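Local coordinates for protein methionine gamma-lyase (Trichomonas vaginalis, PDB 1E5E) that belongs to the Cys/Met-metabolism family of PLP-dependent enzymes and holds the ligand PPJ in a pocket completed by a second subunit of its tetramer, at residues Thr208-Gly213 / Gly309-Phe314; Cys188-Thr193 / Val203-Thr208; Ala157-Lys162 / Met352-Val357. One frame throughout, in Å; residues are numbered along the deposited sequence. Where two conformers were deposited one is given.

Contact 1 of 3, residues Thr208-Gly213 / Gly309-Phe314. With PPJ (N-(hydroxy{3-hydroxy-2-methyl-5-[(phosphonooxy)methyl]pyridin-4-yl}methyl)norvaline), chain C.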
loop_
_atom_site.group_PDB
_atom_site.type_symbol
_atom_site.label_atom_id
_atom_site.label_comp_id
_atom_site.label_asym_id
_atom_site.label_seq_id
_atom_site.Cartn_x
_atom_site.Cartn_y
_atom_site.Cartn_z
ATOM N N THR A 208 -15.913 -4.096 -6.748
ATOM C CA THR A 208 -16.057 -3.353 -5.535
ATOM C C THR A 208 -16.929 -4.084 -4.509
ATOM O O THR A 208 -16.868 -3.794 -3.296
ATOM C CB THR A 208 -16.787 -2.019 -5.819
ATOM O OG1 THR A 208 -16.160 -1.406 -6.951
ATOM C CG2 THR A 208 -16.859 -1.100 -4.602
ATOM N N LYS A 209 -17.783 -4.985 -4.975
ATOM C CA LYS A 209 -18.707 -5.669 -4.089
ATOM C C LYS A 209 -18.160 -6.987 -3.610
ATOM O O LYS A 209 -17.117 -6.943 -2.935
ATOM C CB LYS A 209 -20.083 -5.801 -4.773
ATOM C CG LYS A 209 -20.515 -4.566 -5.549
ATOM C CD LYS A 209 -20.362 -3.309 -4.736
ATOM C CE LYS A 209 -21.015 -2.079 -5.339
ATOM N NZ LYS A 209 -20.486 -0.866 -4.650
ATOM N N TYR A 210 -18.840 -8.113 -3.829
ATOM C CA TYR A 210 -18.453 -9.384 -3.253
ATOM C C TYR A 210 -17.049 -9.883 -3.591
ATOM O O TYR A 210 -16.381 -10.443 -2.741
ATOM C CB TYR A 210 -19.436 -10.491 -3.714
ATOM C CG TYR A 210 -20.796 -10.320 -3.064
ATOM C CD1 TYR A 210 -21.039 -10.700 -1.761
ATOM C CD2 TYR A 210 -21.841 -9.743 -3.764
ATOM C CE1 TYR A 210 -22.287 -10.520 -1.185
ATOM C CE2 TYR A 210 -23.102 -9.554 -3.208
ATOM C CZ TYR A 210 -23.320 -9.952 -1.904
ATOM O OH TYR A 210 -24.574 -9.761 -1.341
ATOM N N ILE A 211 -16.602 -9.770 -4.833
ATOM C CA ILE A 211 -15.338 -10.311 -5.296
ATOM C C ILE A 211 -14.172 -9.789 -4.423
ATOM O O ILE A 211 -13.500 -10.604 -3.780
ATOM C CB ILE A 211 -15.135 -10.095 -6.809
ATOM C CG1 ILE A 211 -16.139 -10.953 -7.627
ATOM C CG2 ILE A 211 -13.701 -10.481 -7.200
ATOM C CD1 ILE A 211 -16.256 -10.623 -9.104
ATOM N N ASN A 212 -14.002 -8.499 -4.269
ATOM C CA ASN A 212 -13.039 -7.930 -3.345
ATOM C C ASN A 212 -13.530 -8.240 -1.937
ATOM O O ASN A 212 -12.742 -8.737 -1.141
ATOM C CB ASN A 212 -12.874 -6.435 -3.527
ATOM C CG ASN A 212 -11.845 -5.909 -2.522
ATOM O OD1 ASN A 212 -10.718 -6.418 -2.591
ATOM N ND2 ASN A 212 -12.294 -5.015 -1.645
ATOM N N GLY A 213 -14.802 -7.978 -1.678
ATOM C CA GLY A 213 -15.485 -8.293 -0.451
ATOM C C GLY A 213 -15.116 -7.604 0.841
ATOM O O GLY A 213 -15.590 -7.999 1.916
ATOM N N GLY A 309 -27.530 -16.102 -2.446
ATOM C CA GLY A 309 -26.973 -14.749 -2.345
ATOM C C GLY A 309 -27.226 -14.100 -0.986
ATOM O O GLY A 309 -27.893 -14.683 -0.138
ATOM N N SER A 310 -26.686 -12.898 -0.798
ATOM C CA SER A 310 -26.844 -12.279 0.518
ATOM C C SER A 310 -27.568 -10.955 0.399
ATOM O O SER A 310 -27.658 -10.312 1.438
ATOM C CB SER A 310 -25.483 -12.195 1.209
ATOM O OG SER A 310 -24.770 -11.056 0.747
ATOM N N MET A 311 -28.143 -10.685 -0.768
ATOM C CA MET A 311 -28.958 -9.492 -0.971
ATOM C C MET A 311 -30.401 -9.854 -0.546
ATOM O O MET A 311 -30.932 -10.915 -0.874
ATOM C CB MET A 311 -28.995 -8.965 -2.416
ATOM C CG MET A 311 -27.609 -8.552 -2.975
ATOM S SD MET A 311 -26.751 -7.382 -1.906
ATOM C CE MET A 311 -27.723 -5.921 -2.032
ATOM N N ILE A 312 -31.046 -8.922 0.147
ATOM C CA ILE A 312 -32.411 -9.072 0.593
ATOM C C ILE A 312 -33.071 -7.722 0.369
ATOM O O ILE A 312 -32.505 -6.778 0.911
ATOM C CB ILE A 312 -32.540 -9.450 2.075
ATOM C CG1 ILE A 312 -31.901 -10.808 2.451
ATOM C CG2 ILE A 312 -34.032 -9.528 2.447
ATOM C CD1 ILE A 312 -31.900 -11.040 3.981
ATOM N N THR A 313 -34.205 -7.616 -0.317
ATOM C CA THR A 313 -34.819 -6.277 -0.410
ATOM C C THR A 313 -36.201 -6.314 0.237
ATOM O O THR A 313 -36.863 -7.352 0.083
ATOM C CB THR A 313 -34.878 -5.853 -1.883
ATOM O OG1 THR A 313 -33.532 -5.602 -2.335
ATOM C CG2 THR A 313 -35.713 -4.590 -2.057
ATOM N N PHE A 314 -36.601 -5.328 1.019
ATOM C CA PHE A 314 -37.872 -5.449 1.712
ATOM C C PHE A 314 -38.521 -4.073 1.785
ATOM O O PHE A 314 -37.956 -2.997 1.581
ATOM C CB PHE A 314 -37.815 -6.113 3.090
ATOM C CG PHE A 314 -36.946 -5.378 4.093
ATOM C CD1 PHE A 314 -35.554 -5.450 4.028
ATOM C CD2 PHE A 314 -37.501 -4.666 5.116
ATOM C CE1 PHE A 314 -34.754 -4.784 4.939
ATOM C CE2 PHE A 314 -36.721 -3.978 6.053
ATOM C CZ PHE A 314 -35.338 -4.051 5.952
HETATM N N1 PPJ C . -23.138 -2.843 -11.302
HETATM C C2 PPJ C . -23.872 -3.113 -10.202
HETATM C C6 PPJ C . -22.385 -1.710 -11.378
HETATM C C2A PPJ C . -24.982 -3.973 -10.157
HETATM C C3 PPJ C . -23.661 -2.262 -9.098
HETATM O O3 PPJ C . -24.479 -2.454 -8.097
HETATM C C4 PPJ C . -22.729 -1.220 -9.100
HETATM C C4A PPJ C . -22.607 -0.417 -7.927
HETATM C C5 PPJ C . -22.097 -0.868 -10.293
HETATM N N PPJ C . -23.595 -0.255 -7.027
HETATM C C5A PPJ C . -21.007 0.057 -10.390
HETATM O OP4 PPJ C . -19.945 -0.486 -9.892
HETATM P P PPJ C . -18.926 0.583 -9.294
HETATM O OP1 PPJ C . -17.664 -0.277 -8.838
HETATM O OP2 PPJ C . -19.602 1.316 -8.095
HETATM O OP3 PPJ C . -18.482 1.652 -10.387
HETATM C CA PPJ C . -23.475 0.430 -5.855
HETATM C CB PPJ C . -22.821 1.745 -5.786
HETATM C C PPJ C . -24.657 0.395 -5.055
HETATM C CG PPJ C . -23.405 2.960 -6.409
HETATM C CD PPJ C . -24.034 3.761 -5.371
HETATM O O PPJ C . -25.689 -0.193 -5.544
HETATM O OXT PPJ C . -24.599 0.491 -3.753
#
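The phenol of Y210 reaches across to S310, just ahead of strand 311-316, and meets its hydroxyl, Y210 OH to S310 OG 2.5 Å. It is a hydrogen bond, though so short that its exact length deserves caution, and either group could be the donor. S310 OG approaches at the edge of the tyrosine ring and in its plane. The serine torsion sets this up: chi1 of 82° places OG between the backbone N and the carbonyl carbon, facing the incoming phenol. Beside it sits the sulfur of M311, with SD 3.3 Å from Y210 OH. M311 SD lies 5.5 Å from the centroid of the Y210 ring and 76° off its normal, a Met-aromatic contact made at the edge. The methionine chain bends at both chi2 and chi3 to bring its sulfur round to the phenol.

One shell out, S310 OG also bonds V376 O, while the tyrosine ring packs on M264 and E267 of helix 260-279. From that same helix R263 takes the Y210 carbonyl. The turn carrying Y210 is closed by G213 N bonding K209 O at 2.8 Å. Just upstream, the chain turns to PPJ: T208 OG1 donates to PPJ OP1 over 2.7 Å, and K209 NZ bonds S338 OG and Y56 OH of the second subunit.

This is the architecture of a fold-type I PLP enzyme, in which the loop after strand 202-206 faces the ligand while the smaller sheet closes in from the other domain. Chemically, the pair, with V376 O as the second partner of S310 OG, satisfies two buried hydroxyls: the phenol oxygen is tied to protein rather than to PPJ, and T208 and K209, the two residues before Y210, are the ones that meet PPJ.

Contact 2 of 3, residues Cys188-Thr193 / Val203-Thr208. With PPJ (N-(hydroxy{3-hydroxy-2-methyl-5-[(phosphonooxy)methyl]pyridin-4-yl}methyl)norvaline), chain C.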
loop_
_atom_site.group_PDB
_atom_site.type_symbol
_atom_site.label_atom_id
_atom_site.label_comp_id
_atom_site.label_asym_id
_atom_site.label_seq_id
_atom_site.Cartn_x
_atom_site.Cartn_y
_atom_site.Cartn_z
ATOM N N CYS A 188 -24.450 -11.815 -7.952
ATOM C CA CYS A 188 -24.195 -13.227 -7.685
ATOM C C CYS A 188 -22.751 -13.581 -7.373
ATOM O O CYS A 188 -22.480 -14.420 -6.481
ATOM C CB CYS A 188 -24.590 -14.025 -8.922
ATOM S SG CYS A 188 -26.350 -14.169 -9.284
ATOM N N SER A 189 -21.824 -13.055 -8.153
ATOM C CA SER A 189 -20.392 -13.347 -8.104
ATOM C C SER A 189 -20.250 -14.648 -8.893
ATOM O O SER A 189 -21.216 -15.389 -8.990
ATOM C CB SER A 189 -19.754 -13.470 -6.711
ATOM O OG SER A 189 -19.826 -14.826 -6.262
ATOM N N PRO A 190 -19.040 -15.013 -9.306
ATOM C CA PRO A 190 -18.768 -16.215 -10.044
ATOM C C PRO A 190 -18.986 -17.447 -9.181
ATOM O O PRO A 190 -19.056 -18.558 -9.728
ATOM C CB PRO A 190 -17.286 -16.137 -10.469
ATOM C CG PRO A 190 -16.900 -14.703 -10.309
ATOM C CD PRO A 190 -17.837 -14.125 -9.258
ATOM N N MET A 191 -19.174 -17.290 -7.865
ATOM C CA MET A 191 -19.393 -18.454 -7.036
ATOM C C MET A 191 -20.848 -18.885 -7.162
ATOM O O MET A 191 -21.104 -20.016 -6.797
ATOM C CB MET A 191 -19.195 -18.179 -5.556
ATOM C CG MET A 191 -17.802 -18.032 -5.029
ATOM S SD MET A 191 -16.714 -19.402 -5.511
ATOM C CE MET A 191 -15.908 -18.550 -6.851
ATOM N N ILE A 192 -21.738 -17.998 -7.575
ATOM C CA ILE A 192 -23.156 -18.365 -7.514
ATOM C C ILE A 192 -23.635 -18.647 -8.937
ATOM O O ILE A 192 -24.395 -19.569 -9.171
ATOM C CB ILE A 192 -23.965 -17.260 -6.811
ATOM C CG1 ILE A 192 -23.725 -17.336 -5.282
ATOM C CG2 ILE A 192 -25.448 -17.351 -7.142
ATOM C CD1 ILE A 192 -24.452 -16.300 -4.457
ATOM N N THR A 193 -23.200 -17.813 -9.858
ATOM C CA THR A 193 -23.604 -17.962 -11.245
ATOM C C THR A 193 -22.486 -17.745 -12.241
ATOM O O THR A 193 -21.699 -16.814 -12.104
ATOM C CB THR A 193 -24.706 -16.911 -11.573
ATOM O OG1 THR A 193 -25.894 -17.190 -10.789
ATOM C CG2 THR A 193 -25.150 -17.054 -13.025
ATOM N N VAL A 203 -19.838 -10.909 -19.475
ATOM C CA VAL A 203 -20.241 -10.819 -18.077
ATOM C C VAL A 203 -19.448 -9.695 -17.435
ATOM O O VAL A 203 -18.211 -9.633 -17.565
ATOM C CB VAL A 203 -19.977 -12.140 -17.301
ATOM C CG1 VAL A 203 -20.333 -11.986 -15.810
ATOM C CG2 VAL A 203 -20.738 -13.314 -17.924
ATOM N N VAL A 204 -20.133 -8.735 -16.802
ATOM C CA VAL A 204 -19.403 -7.657 -16.127
ATOM C C VAL A 204 -19.666 -7.747 -14.624
ATOM O O VAL A 204 -20.641 -8.392 -14.195
ATOM C CB VAL A 204 -19.827 -6.287 -16.657
ATOM C CG1 VAL A 204 -19.493 -6.147 -18.150
ATOM C CG2 VAL A 204 -21.347 -6.053 -16.504
ATOM N N HIS A 205 -18.791 -7.120 -13.829
ATOM C CA HIS A 205 -18.905 -7.025 -12.404
ATOM C C HIS A 205 -18.351 -5.686 -11.874
ATOM O O HIS A 205 -17.341 -5.186 -12.352
ATOM C CB HIS A 205 -18.026 -8.013 -11.609
ATOM C CG HIS A 205 -18.351 -9.465 -11.776
ATOM N ND1 HIS A 205 -19.225 -10.121 -10.930
ATOM C CD2 HIS A 205 -17.934 -10.376 -12.672
ATOM C CE1 HIS A 205 -19.314 -11.381 -11.310
ATOM N NE2 HIS A 205 -18.549 -11.559 -12.378
ATOM N N SER A 206 -18.969 -5.257 -10.797
ATOM C CA SER A 206 -18.436 -4.229 -9.937
ATOM C C SER A 206 -17.672 -5.122 -8.934
ATOM O O SER A 206 -18.254 -5.736 -8.037
ATOM C CB SER A 206 -19.459 -3.425 -9.165
ATOM O OG SER A 206 -18.801 -2.637 -8.154
ATOM N N ALA A 207 -16.343 -5.202 -9.100
ATOM C CA ALA A 207 -15.518 -6.020 -8.213
ATOM C C ALA A 207 -15.403 -5.331 -6.853
ATOM O O ALA A 207 -15.155 -5.962 -5.813
ATOM C CB ALA A 207 -14.133 -6.272 -8.824
ATOM N N THR A 208 -15.913 -4.096 -6.748
ATOM C CA THR A 208 -16.057 -3.353 -5.535
ATOM C C THR A 208 -16.929 -4.084 -4.509
ATOM O O THR A 208 -16.868 -3.794 -3.296
ATOM C CB THR A 208 -16.787 -2.019 -5.819
ATOM O OG1 THR A 208 -16.160 -1.406 -6.951
ATOM C CG2 THR A 208 -16.859 -1.100 -4.602
HETATM N N1 PPJ C . -23.138 -2.843 -11.302
HETATM C C2 PPJ C . -23.872 -3.113 -10.202
HETATM C C6 PPJ C . -22.385 -1.710 -11.378
HETATM C C2A PPJ C . -24.982 -3.973 -10.157
HETATM C C3 PPJ C . -23.661 -2.262 -9.098
HETATM O O3 PPJ C . -24.479 -2.454 -8.097
HETATM C C4 PPJ C . -22.729 -1.220 -9.100
HETATM C C4A PPJ C . -22.607 -0.417 -7.927
HETATM C C5 PPJ C . -22.097 -0.868 -10.293
HETATM N N PPJ C . -23.595 -0.255 -7.027
HETATM C C5A PPJ C . -21.007 0.057 -10.390
HETATM O OP4 PPJ C . -19.945 -0.486 -9.892
HETATM P P PPJ C . -18.926 0.583 -9.294
HETATM O OP1 PPJ C . -17.664 -0.277 -8.838
HETATM O OP2 PPJ C . -19.602 1.316 -8.095
HETATM O OP3 PPJ C . -18.482 1.652 -10.387
HETATM C CA PPJ C . -23.475 0.430 -5.855
HETATM C CB PPJ C . -22.821 1.745 -5.786
HETATM C C PPJ C . -24.657 0.395 -5.055
HETATM C CG PPJ C . -23.405 2.960 -6.409
HETATM C CD PPJ C . -24.034 3.761 -5.371
HETATM O O PPJ C . -25.689 -0.193 -5.544
HETATM O OXT PPJ C . -24.599 0.491 -3.753
#
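H205 and P190 meet beside the large, mostly parallel sheet of the fold-type I PLP enzymes, where an ST turn at S189 faces strand 202-206. The imidazole and the pyrrolidine cross at a slant, with P190 CD 3.7 Å from H205 CE1. The backbone adds a second touch on the same carbon, S189 CA lying 3.9 Å from H205 CE1. This is plain van der Waals packing; the polar end of the imidazole is engaged by E75 of helix 62-75, whose OE2 bonds NE2. With CG anti to the carbonyl carbon (chi1 -65°), the ring swings off the strand toward the turn.

The CB of S189 points away from the strand, and the hydroxyl works within its own turn. S189 OG donates to C188 O over 2.7 Å, in the carbonyl plane and on a lone pair, and accepts from M191 N at 3.0 Å. S189 O in turn takes two backbone donors, I192 N and T193 N, so both oxygens of S189 hold the turn. Next along the strand from H205, S206 points the other way, toward the ligand, where S206 OG donates to the phosphate oxygen OP1 of PPJ at 2.7 Å.

Contact 3 of 3, residues Ala157-Lys162 / Met352-Val357. With PPJ (N-(hydroxy{3-hydroxy-2-methyl-5-[(phosphonooxy)methyl]pyridin-4-yl}methyl)norvaline), chain C.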
loop_
_atom_site.group_PDB
_atom_site.type_symbol
_atom_site.label_atom_id
_atom_site.label_comp_id
_atom_site.label_asym_id
_atom_site.label_seq_id
_atom_site.Cartn_x
_atom_site.Cartn_y
_atom_site.Cartn_z
ATOM N N ALA A 157 -31.892 -8.334 -10.078
ATOM C CA ALA A 157 -31.757 -6.914 -10.350
ATOM C C ALA A 157 -31.554 -6.004 -9.141
ATOM O O ALA A 157 -32.048 -6.215 -8.033
ATOM C CB ALA A 157 -33.014 -6.373 -11.066
ATOM N N ASN A 158 -30.790 -4.939 -9.380
ATOM C CA ASN A 158 -30.485 -3.961 -8.330
ATOM C C ASN A 158 -31.502 -2.849 -8.463
ATOM O O ASN A 158 -31.475 -2.198 -9.509
ATOM C CB ASN A 158 -29.056 -3.441 -8.540
ATOM C CG ASN A 158 -28.637 -2.434 -7.482
ATOM O OD1 ASN A 158 -29.417 -2.116 -6.564
ATOM N ND2 ASN A 158 -27.386 -1.973 -7.583
ATOM N N PRO A 159 -32.375 -2.642 -7.502
ATOM C CA PRO A 159 -32.370 -3.309 -6.223
ATOM C C PRO A 159 -33.540 -4.223 -5.902
ATOM O O PRO A 159 -33.610 -4.739 -4.778
ATOM C CB PRO A 159 -32.493 -2.054 -5.334
ATOM C CG PRO A 159 -33.576 -1.271 -6.019
ATOM C CD PRO A 159 -33.398 -1.544 -7.505
ATOM N N THR A 160 -34.458 -4.456 -6.821
ATOM C CA THR A 160 -35.635 -5.297 -6.511
ATOM C C THR A 160 -35.403 -6.796 -6.408
ATOM O O THR A 160 -36.199 -7.538 -5.812
ATOM C CB THR A 160 -36.717 -5.006 -7.557
ATOM O OG1 THR A 160 -36.240 -5.518 -8.805
ATOM C CG2 THR A 160 -36.895 -3.474 -7.721
ATOM N N LEU A 161 -34.273 -7.312 -6.893
ATOM C CA LEU A 161 -33.878 -8.685 -6.934
ATOM C C LEU A 161 -34.771 -9.490 -7.885
ATOM O O LEU A 161 -34.880 -10.714 -7.831
ATOM C CB LEU A 161 -33.812 -9.355 -5.553
ATOM C CG LEU A 161 -33.037 -8.559 -4.479
ATOM C CD1 LEU A 161 -32.981 -9.306 -3.153
ATOM C CD2 LEU A 161 -31.641 -8.199 -4.998
ATOM N N LYS A 162 -35.284 -8.799 -8.915
ATOM C CA LYS A 162 -36.110 -9.453 -9.925
ATOM C C LYS A 162 -35.250 -10.520 -10.615
ATOM O O LYS A 162 -34.088 -10.231 -10.912
ATOM C CB LYS A 162 -36.716 -8.507 -10.934
ATOM C CG LYS A 162 -37.329 -9.112 -12.191
ATOM C CD LYS A 162 -37.814 -8.001 -13.133
ATOM C CE LYS A 162 -36.678 -7.191 -13.745
ATOM N NZ LYS A 162 -37.252 -6.402 -14.925
ATOM N N MET A 352 -31.296 7.204 -2.397
ATOM C CA MET A 352 -29.848 7.009 -2.387
ATOM C C MET A 352 -29.318 6.436 -3.680
ATOM O O MET A 352 -29.179 7.194 -4.666
ATOM C CB MET A 352 -29.425 6.128 -1.182
ATOM C CG MET A 352 -29.819 6.824 0.134
ATOM S SD MET A 352 -29.412 5.805 1.554
ATOM C CE MET A 352 -30.192 6.734 2.862
ATOM N N THR A 353 -29.128 5.117 -3.841
ATOM C CA THR A 353 -28.566 4.583 -5.072
ATOM C C THR A 353 -29.383 4.862 -6.326
ATOM O O THR A 353 -28.867 4.883 -7.443
ATOM C CB THR A 353 -28.380 3.040 -5.020
ATOM O OG1 THR A 353 -29.635 2.389 -4.660
ATOM C CG2 THR A 353 -27.284 2.699 -4.024
ATOM N N HIS A 354 -30.704 5.026 -6.198
ATOM C CA HIS A 354 -31.528 5.204 -7.400
ATOM C C HIS A 354 -32.214 6.541 -7.447
ATOM O O HIS A 354 -33.072 6.768 -8.314
ATOM C CB HIS A 354 -32.555 4.060 -7.501
ATOM C CG HIS A 354 -31.915 2.757 -7.900
ATOM N ND1 HIS A 354 -31.232 1.968 -7.006
ATOM C CD2 HIS A 354 -31.890 2.106 -9.099
ATOM C CE1 HIS A 354 -30.800 0.881 -7.643
ATOM N NE2 HIS A 354 -31.194 0.932 -8.922
ATOM N N ALA A 355 -31.754 7.476 -6.606
ATOM C CA ALA A 355 -32.303 8.823 -6.612
ATOM C C ALA A 355 -32.030 9.514 -7.949
ATOM O O ALA A 355 -32.825 10.385 -8.332
ATOM C CB ALA A 355 -31.730 9.701 -5.517
ATOM N N VAL A 356 -30.987 9.089 -8.662
ATOM C CA VAL A 356 -30.658 9.689 -9.950
ATOM C C VAL A 356 -31.654 9.295 -11.029
ATOM O O VAL A 356 -31.759 9.979 -12.058
ATOM C CB VAL A 356 -29.184 9.349 -10.323
ATOM C CG1 VAL A 356 -28.966 7.879 -10.649
ATOM C CG2 VAL A 356 -28.685 10.205 -11.484
ATOM N N VAL A 357 -32.430 8.229 -10.833
ATOM C CA VAL A 357 -33.407 7.798 -11.834
ATOM C C VAL A 357 -34.734 8.509 -11.603
ATOM O O VAL A 357 -35.212 8.526 -10.472
ATOM C CB VAL A 357 -33.622 6.283 -11.745
ATOM C CG1 VAL A 357 -34.587 5.859 -12.846
ATOM C CG2 VAL A 357 -32.301 5.530 -11.858
HETATM N N1 PPJ C . -23.138 -2.843 -11.302
HETATM C C2 PPJ C . -23.872 -3.113 -10.202
HETATM C C6 PPJ C . -22.385 -1.710 -11.378
HETATM C C2A PPJ C . -24.982 -3.973 -10.157
HETATM C C3 PPJ C . -23.661 -2.262 -9.098
HETATM O O3 PPJ C . -24.479 -2.454 -8.097
HETATM C C4 PPJ C . -22.729 -1.220 -9.100
HETATM C C4A PPJ C . -22.607 -0.417 -7.927
HETATM C C5 PPJ C . -22.097 -0.868 -10.293
HETATM N N PPJ C . -23.595 -0.255 -7.027
HETATM C C5A PPJ C . -21.007 0.057 -10.390
HETATM O OP4 PPJ C . -19.945 -0.486 -9.892
HETATM P P PPJ C . -18.926 0.583 -9.294
HETATM O OP1 PPJ C . -17.664 -0.277 -8.838
HETATM O OP2 PPJ C . -19.602 1.316 -8.095
HETATM O OP3 PPJ C . -18.482 1.652 -10.387
HETATM C CA PPJ C . -23.475 0.430 -5.855
HETATM C CB PPJ C . -22.821 1.745 -5.786
HETATM C C PPJ C . -24.657 0.395 -5.055
HETATM C CG PPJ C . -23.405 2.960 -6.409
HETATM C CD PPJ C . -24.034 3.761 -5.371
HETATM O O PPJ C . -25.689 -0.193 -5.544
HETATM O OXT PPJ C . -24.599 0.491 -3.753
#
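Two carbonyl oxygens grip H354 NE2. One, N158 O, lies across the contact at 3.2 Å from H354 NE2 and makes a weak bond, bent to 128° at the hydrogen; the other is L110 O, the stronger partner. The other nitrogen, H354 ND1, pairs with T353 OG1 over 2.9 Å, either being a possible donor, and Q347 NE2 bonds that hydroxyl as well. The imidazole is therefore tied through both nitrogens, which fixes its rotation.

P159 and H354 approach from opposite directions, and P159 CD lies over one face of the imidazole, 3.9 Å from the H354 ring centroid and 29° off the normal, a CH-pi contact. The peptide bond before P159 is cis. Both the carbonyl of N158 and the pyrrolidine ring touch H354. The asparagine amide stands close to perpendicular to that ring, with N158 OD1 3.5 Å from H354 CE1.

In this fold-type I PLP enzyme the loop after strand 148-154 thus meets the paired type I turns of 352-357, a segment some 190 residues further on, at the wall of the ligand pocket. N158 swings CG anti to its backbone nitrogen (chi1 -179°), which carries ND2 to PPJ. There N158 ND2 donates to PPJ O at 3.2 Å, nearly straight, and weakly to PPJ O3 at 3.0 Å. R373 NH1 bonds N158 OD1, which would probably polarise the amide and make ND2 a better donor. The T353 methyl, CG2, rests 3.5 Å from PPJ OXT.

In the fold
All three contacts touch PPJ: contacts 1 and 2 at the phosphate, contact 3 at O3 and the carboxylate. Contact 2 runs directly into contact 1 along the chain: they share T208, their centres lie about 10 Å apart, and N212 N sits 3.2 Å from A207 O, a probable hydrogen bond. I211 CD1 also packs 3.5 Å from H205 ND1. Contacts 1 and 3, with centres about 14 Å apart, are joined by T313 OG1 and P159 O at 2.6 Å, probably hydrogen-bonded. Contacts 2 and 3 do not touch; their nearest atoms are about 8 Å apart, and the ligand lies in touch with both.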